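Two structures of haloacid dehalogenase-like hydrolase from Bacteroides thetaiotaomicron compared at one contact. The protein probably acts as a magnesium-dependent phosphatase of the haloacid dehalogenase superfamily. Structure 1 is PDB 2RB5 (chain A, 1.03 Å), residues F6-G11 and F209-N214; structure 2 is PDB 2RAR (chain B, 1.52 Å), residues F6-G11 and F209-N214. Both blocks share one frame: the second was fitted to the first on N, CA, C and O of the twelve residues, RMSD 0.07 Å. Numbering follows each deposited sequence.

Structure 1 (2RB5); sequences FFDIDG and FGDGGN. With MG (magnesium ion), chain C; WO6 (trioxido(oxo)tungsten), chain D.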
loop_
_atom_site.group_PDB
_atom_site.type_symbol
_atom_site.label_atom_id
_atom_site.label_comp_id
_atom_site.label_asym_id
_atom_site.label_seq_id
_atom_site.Cartn_x
_atom_site.Cartn_y
_atom_site.Cartn_z
ATOM N N PHE A 6 -5.166 3.122 -10.550
ATOM C CA PHE A 6 -4.482 3.028 -9.270
ATOM C C PHE A 6 -4.227 1.579 -8.928
ATOM O O PHE A 6 -5.198 0.814 -8.745
ATOM C CB PHE A 6 -5.340 3.659 -8.143
ATOM C CG PHE A 6 -5.501 5.147 -8.359
ATOM C CD1 PHE A 6 -6.573 5.670 -9.072
ATOM C CD2 PHE A 6 -4.537 6.025 -7.880
ATOM C CE1 PHE A 6 -6.667 7.043 -9.284
ATOM C CE2 PHE A 6 -4.635 7.381 -8.089
ATOM C CZ PHE A 6 -5.715 7.898 -8.794
ATOM N N PHE A 7 -2.973 1.198 -8.838
ATOM C CA PHE A 7 -2.591 -0.186 -8.619
ATOM C C PHE A 7 -1.915 -0.383 -7.272
ATOM O O PHE A 7 -0.855 0.181 -7.013
ATOM C CB PHE A 7 -1.591 -0.661 -9.668
ATOM C CG PHE A 7 -2.135 -0.712 -11.069
ATOM C CD1 PHE A 7 -1.899 0.322 -11.970
ATOM C CD2 PHE A 7 -2.870 -1.802 -11.514
ATOM C CE1 PHE A 7 -2.408 0.274 -13.252
ATOM C CE2 PHE A 7 -3.370 -1.843 -12.795
ATOM C CZ PHE A 7 -3.149 -0.809 -13.667
ATOM N N ASP A 8 -2.495 -1.268 -6.446
ATOM C CA ASP A 8 -1.721 -1.879 -5.367
ATOM C C ASP A 8 -0.525 -2.635 -5.983
ATOM O O ASP A 8 -0.564 -3.049 -7.144
ATOM C CB ASP A 8 -2.646 -2.803 -4.601
ATOM C CG ASP A 8 -1.957 -3.586 -3.510
ATOM O OD1 ASP A 8 -2.056 -4.827 -3.524
ATOM O OD2 ASP A 8 -1.327 -2.902 -2.657
ATOM N N ILE A 9 0.512 -2.833 -5.161
ATOM C CA ILE A 9 1.665 -3.609 -5.618
ATOM C C ILE A 9 1.505 -5.084 -5.270
ATOM O O ILE A 9 1.315 -5.943 -6.159
ATOM C CB ILE A 9 3.016 -3.088 -5.083
ATOM C CG1 ILE A 9 3.244 -1.614 -5.447
ATOM C CG2 ILE A 9 4.126 -3.956 -5.623
ATOM C CD1 ILE A 9 4.447 -1.008 -4.739
ATOM N N ASP A 10 1.605 -5.444 -4.011
ATOM C CA ASP A 10 1.752 -6.853 -3.616
ATOM C C ASP A 10 0.444 -7.589 -3.762
ATOM O O ASP A 10 -0.582 -7.246 -3.210
ATOM C CB ASP A 10 2.244 -6.914 -2.187
ATOM C CG ASP A 10 3.587 -6.229 -2.067
ATOM O OD1 ASP A 10 4.585 -6.775 -2.552
ATOM O OD2 ASP A 10 3.619 -5.065 -1.524
ATOM N N GLY A 11 0.495 -8.654 -4.602
ATOM C CA GLY A 11 -0.698 -9.422 -4.904
ATOM C C GLY A 11 -1.554 -8.851 -6.025
ATOM O O GLY A 11 -2.571 -9.456 -6.374
ATOM N N PHE A 209 -7.305 -1.126 -8.459
ATOM C CA PHE A 209 -7.000 -2.551 -8.520
ATOM C C PHE A 209 -6.341 -2.986 -7.221
ATOM O O PHE A 209 -5.355 -2.365 -6.801
ATOM C CB PHE A 209 -6.018 -2.875 -9.661
ATOM C CG PHE A 209 -6.470 -2.462 -11.036
ATOM C CD1 PHE A 209 -6.393 -1.119 -11.444
ATOM C CD2 PHE A 209 -6.949 -3.395 -11.918
ATOM C CE1 PHE A 209 -6.762 -0.778 -12.714
ATOM C CE2 PHE A 209 -7.297 -3.024 -13.233
ATOM C CZ PHE A 209 -7.212 -1.703 -13.635
ATOM N N GLY A 210 -6.861 -4.019 -6.584
ATOM C CA GLY A 210 -6.282 -4.476 -5.335
ATOM C C GLY A 210 -6.664 -5.884 -4.980
ATOM O O GLY A 210 -7.573 -6.485 -5.554
ATOM N N ASP A 211 -5.952 -6.400 -3.976
ATOM C CA ASP A 211 -6.113 -7.749 -3.471
ATOM C C ASP A 211 -6.341 -7.819 -1.958
ATOM O O ASP A 211 -6.611 -8.933 -1.502
ATOM C CB ASP A 211 -4.927 -8.653 -3.785
ATOM C CG ASP A 211 -3.726 -8.329 -2.928
ATOM O OD1 ASP A 211 -3.425 -7.114 -2.806
ATOM O OD2 ASP A 211 -3.128 -9.251 -2.323
ATOM N N GLY A 212 -6.188 -6.750 -1.248
ATOM C CA GLY A 212 -6.054 -6.825 0.225
ATOM C C GLY A 212 -7.022 -5.947 0.964
ATOM O O GLY A 212 -7.692 -5.045 0.440
ATOM N N GLY A 213 -7.077 -6.162 2.297
ATOM C CA GLY A 213 -7.961 -5.371 3.125
ATOM C C GLY A 213 -7.650 -3.888 3.086
ATOM O O GLY A 213 -8.600 -3.055 3.175
ATOM N N ASN A 214 -6.400 -3.506 2.921
ATOM C CA ASN A 214 -6.012 -2.094 2.816
ATOM C C ASN A 214 -6.341 -1.469 1.465
ATOM O O ASN A 214 -6.096 -0.292 1.293
ATOM C CB ASN A 214 -4.537 -1.867 3.190
ATOM C CG ASN A 214 -3.563 -2.358 2.152
ATOM O OD1 ASN A 214 -3.851 -3.330 1.416
ATOM N ND2 ASN A 214 -2.380 -1.712 2.090
HETATM MG MG MG C . -1.823 -6.152 -1.948
HETATM W W WO6 D . 0.332 -3.334 -1.143
HETATM O O1 WO6 D . 1.755 -3.547 -0.031
HETATM O O2 WO6 D . -0.279 -4.957 -1.227
HETATM O O3 WO6 D . 1.284 -2.779 -2.413
HETATM O O4 WO6 D . -0.405 -2.239 -0.104
HETATM O O HOH W 1 -1.626 -7.689 -0.590
HETATM O O HOH W 2 -3.184 -5.049 -0.783
#
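Asp8 OD1 and Asp211 OD1 meet at the magnesium ion, 2.8 Å apart because both bind it. They stand just past the C-terminal ends of neighbouring parallel strands 4-7 and 206-210 in the central sheet of the HAD fold. Asp8 CG lies anti to the backbone N (chi1 176°), carrying the carboxylate to the metal. Its CB packs 3.5 Å from Phe209 O and CG lies 3.0 Å from magnesium; OD1 binds magnesium at 2.1 Å and accepts a hydrogen bond from Thr12; OD2 binds tungsten at 2.3 Å, as expected of the probable HAD nucleophile. Asp10 O binds magnesium. Asp10 CB rests 3.3 Å from tungstate O2, while OD2 lies 2.8 Å from tungstate O1 and pairs with Arg45. The N-H groups of Ile9 and Asp10 donate to tungstate O3, Asn214 ND2 to O4. Water 1 donates to Asp211 OD2 and water 2 to Asn214 OD1, completing the shell. Phe7 and Phe209 form an offset stack, planes 18° apart, with Phe7 CE2 over the Phe209 face, 3.4 Å from Phe209 CD1.

How the two compare
The change from structure 1 to structure 2 centres on the engineered exchange of Asp10(A) for Ala10(B). The CB atoms coincide within the error, but CG, OD1 and OD2 of Asp10(A) have no counterpart in Ala10(B), and none of the well-ordered atoms given for structure 2 stands in their place. With the carboxylate goes the salt bridge from Asp10(A) OD2 to Arg45(A). A carboxylate side chain beside the bound group is replaced by a methyl, which offers no equivalent of the close polar approach on that side, 2.8 Å from Asp10(A) OD2 to O1 of the tungstate. The magnesium ion stays: its ligand from this position is a backbone oxygen, Asp10(A) O or Ala10(B) O, which the exchange does not remove. Asp8(A), Asp211(A), Asn214(A), Phe7(A) and Phe209(A) and their counterparts keep their place, and waters 1 and 2 recur as waters 3 and 4. The bound group differs too, so both ends of that approach are absent in structure 2 and the exchange alone cannot be credited. Tungsten on Asp8(A) OD2 gives way to vanadium on Asp8(B) OD2; each group lends one oxygen to magnesium, but the three-oxygen vanadium group has no equivalent of tungstate O1, the oxygen facing Asp10(A) OD2.

Structure 2 (2RAR); sequences FFDIAG and FGDGGN. Engineered in segment 6-11: Ala10 (natural residue Asp). With MG (magnesium ion), chain E; VN4 (oxido(dioxo)vanadium), chain F.
At the magnesium ion Asp8 and Asp211 come together, each giving OD1 to the metal, with 2.8 Å between Asp8 OD1 and Asp211 OD1. Asp8 CG is turned anti to the backbone N (chi1 172°), which brings its carboxylate between magnesium and vanadium. Going outward, CB sits 3.5 Å from Phe209 O and CG 3.0 Å from magnesium; OD1 binds magnesium at 2.1 Å and takes a hydrogen bond from Thr12; OD2 binds vanadium at 2.0 Å, consistent with the nucleophile position of HAD phosphatases. Ala10 is engineered in place of the natural Asp. Its backbone O is a magnesium ligand, and its side chain ends at CB, 3.2 Å from vanadate O3, the oxygen that the anion shares with the metal. The N-H groups of Ile9 and Ala10 donate to vanadate O2, Asn214 ND2 to O1. Water 3 donates to Asp211 OD2 and water 4 to Asn214 OD1, filling the remaining places round magnesium. The rings of Phe7 and Phe209 make an offset stack, planes 17° apart; Phe7 CE2 lies over the Phe209 face, 3.4 Å from Phe209 CD1.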
loop_
_atom_site.group_PDB
_atom_site.type_symbol
_atom_site.label_atom_id
_atom_site.label_comp_id
_atom_site.label_asym_id
_atom_site.label_seq_id
_atom_site.Cartn_x
_atom_site.Cartn_y
_atom_site.Cartn_z
ATOM N N PHE B 6 -5.205 3.137 -10.500
ATOM C CA PHE B 6 -4.517 3.025 -9.248
ATOM C C PHE B 6 -4.223 1.578 -8.920
ATOM O O PHE B 6 -5.163 0.768 -8.717
ATOM C CB PHE B 6 -5.418 3.631 -8.147
ATOM C CG PHE B 6 -5.635 5.099 -8.339
ATOM C CD1 PHE B 6 -6.695 5.641 -9.054
ATOM C CD2 PHE B 6 -4.613 6.016 -7.859
ATOM C CE1 PHE B 6 -6.781 7.038 -9.264
ATOM C CE2 PHE B 6 -4.688 7.379 -8.113
ATOM C CZ PHE B 6 -5.793 7.897 -8.805
ATOM N N PHE B 7 -2.967 1.222 -8.897
ATOM C CA PHE B 7 -2.610 -0.164 -8.651
ATOM C C PHE B 7 -1.932 -0.409 -7.303
ATOM O O PHE B 7 -0.855 0.166 -7.017
ATOM C CB PHE B 7 -1.569 -0.623 -9.690
ATOM C CG PHE B 7 -2.095 -0.682 -11.123
ATOM C CD1 PHE B 7 -1.882 0.386 -12.014
ATOM C CD2 PHE B 7 -2.835 -1.809 -11.542
ATOM C CE1 PHE B 7 -2.379 0.360 -13.305
ATOM C CE2 PHE B 7 -3.376 -1.884 -12.815
ATOM C CZ PHE B 7 -3.161 -0.801 -13.744
ATOM N N ASP B 8 -2.500 -1.344 -6.541
ATOM C CA ASP B 8 -1.762 -1.870 -5.396
ATOM C C ASP B 8 -0.547 -2.647 -5.949
ATOM O O ASP B 8 -0.536 -3.102 -7.081
ATOM C CB ASP B 8 -2.714 -2.833 -4.621
ATOM C CG ASP B 8 -2.009 -3.602 -3.520
ATOM O OD1 ASP B 8 -2.094 -4.834 -3.493
ATOM O OD2 ASP B 8 -1.367 -2.835 -2.761
ATOM N N ILE B 9 0.478 -2.852 -5.094
ATOM C CA ILE B 9 1.664 -3.594 -5.558
ATOM C C ILE B 9 1.515 -5.055 -5.151
ATOM O O ILE B 9 1.291 -5.920 -6.035
ATOM C CB ILE B 9 2.962 -3.055 -4.965
ATOM C CG1 ILE B 9 3.128 -1.606 -5.326
ATOM C CG2 ILE B 9 4.102 -3.940 -5.498
ATOM C CD1 ILE B 9 4.470 -0.979 -4.578
ATOM N N ALA B 10 1.675 -5.440 -3.881
ATOM C CA ALA B 10 1.700 -6.858 -3.552
ATOM C C ALA B 10 0.401 -7.634 -3.802
ATOM O O ALA B 10 -0.570 -7.237 -3.288
ATOM C CB ALA B 10 2.112 -6.952 -1.984
ATOM N N GLY B 11 0.442 -8.643 -4.655
ATOM C CA GLY B 11 -0.710 -9.487 -4.984
ATOM C C GLY B 11 -1.565 -8.854 -6.053
ATOM O O GLY B 11 -2.549 -9.422 -6.430
ATOM N N PHE B 209 -7.275 -1.087 -8.476
ATOM C CA PHE B 209 -7.006 -2.550 -8.510
ATOM C C PHE B 209 -6.384 -2.961 -7.198
ATOM O O PHE B 209 -5.384 -2.377 -6.844
ATOM C CB PHE B 209 -6.003 -2.864 -9.696
ATOM C CG PHE B 209 -6.482 -2.458 -11.080
ATOM C CD1 PHE B 209 -6.360 -1.112 -11.433
ATOM C CD2 PHE B 209 -6.969 -3.418 -12.004
ATOM C CE1 PHE B 209 -6.747 -0.708 -12.701
ATOM C CE2 PHE B 209 -7.353 -3.026 -13.294
ATOM C CZ PHE B 209 -7.226 -1.640 -13.645
ATOM N N GLY B 210 -6.909 -4.031 -6.602
ATOM C CA GLY B 210 -6.352 -4.402 -5.308
ATOM C C GLY B 210 -6.656 -5.869 -4.976
ATOM O O GLY B 210 -7.474 -6.518 -5.629
ATOM N N ASP B 211 -5.931 -6.370 -3.976
ATOM C CA ASP B 211 -6.156 -7.755 -3.525
ATOM C C ASP B 211 -6.338 -7.848 -1.980
ATOM O O ASP B 211 -6.588 -9.013 -1.531
ATOM C CB ASP B 211 -4.918 -8.609 -3.876
ATOM C CG ASP B 211 -3.768 -8.311 -3.008
ATOM O OD1 ASP B 211 -3.463 -7.124 -2.802
ATOM O OD2 ASP B 211 -3.172 -9.233 -2.348
ATOM N N GLY B 212 -6.157 -6.787 -1.260
ATOM C CA GLY B 212 -6.021 -6.825 0.226
ATOM C C GLY B 212 -6.972 -5.904 0.998
ATOM O O GLY B 212 -7.664 -5.074 0.477
ATOM N N GLY B 213 -7.075 -6.169 2.307
ATOM C CA GLY B 213 -7.923 -5.332 3.144
ATOM C C GLY B 213 -7.606 -3.832 3.077
ATOM O O GLY B 213 -8.536 -3.034 3.118
ATOM N N ASN B 214 -6.334 -3.498 2.942
ATOM C CA ASN B 214 -6.028 -2.080 2.829
ATOM C C ASN B 214 -6.355 -1.454 1.449
ATOM O O ASN B 214 -6.146 -0.248 1.261
ATOM C CB ASN B 214 -4.515 -1.759 3.172
ATOM C CG ASN B 214 -3.540 -2.278 2.140
ATOM O OD1 ASN B 214 -3.888 -3.214 1.389
ATOM N ND2 ASN B 214 -2.421 -1.761 2.036
HETATM MG MG MG E . -1.845 -6.150 -1.919
HETATM V V VN4 F . -0.074 -3.255 -1.293
HETATM O O1 VN4 F . -0.568 -2.185 -0.086
HETATM O O2 VN4 F . 1.318 -2.869 -2.165
HETATM O O3 VN4 F . -0.323 -4.987 -1.140
HETATM O O HOH W 3 -1.630 -7.738 -0.624
HETATM O O HOH W 4 -3.253 -5.014 -0.780
#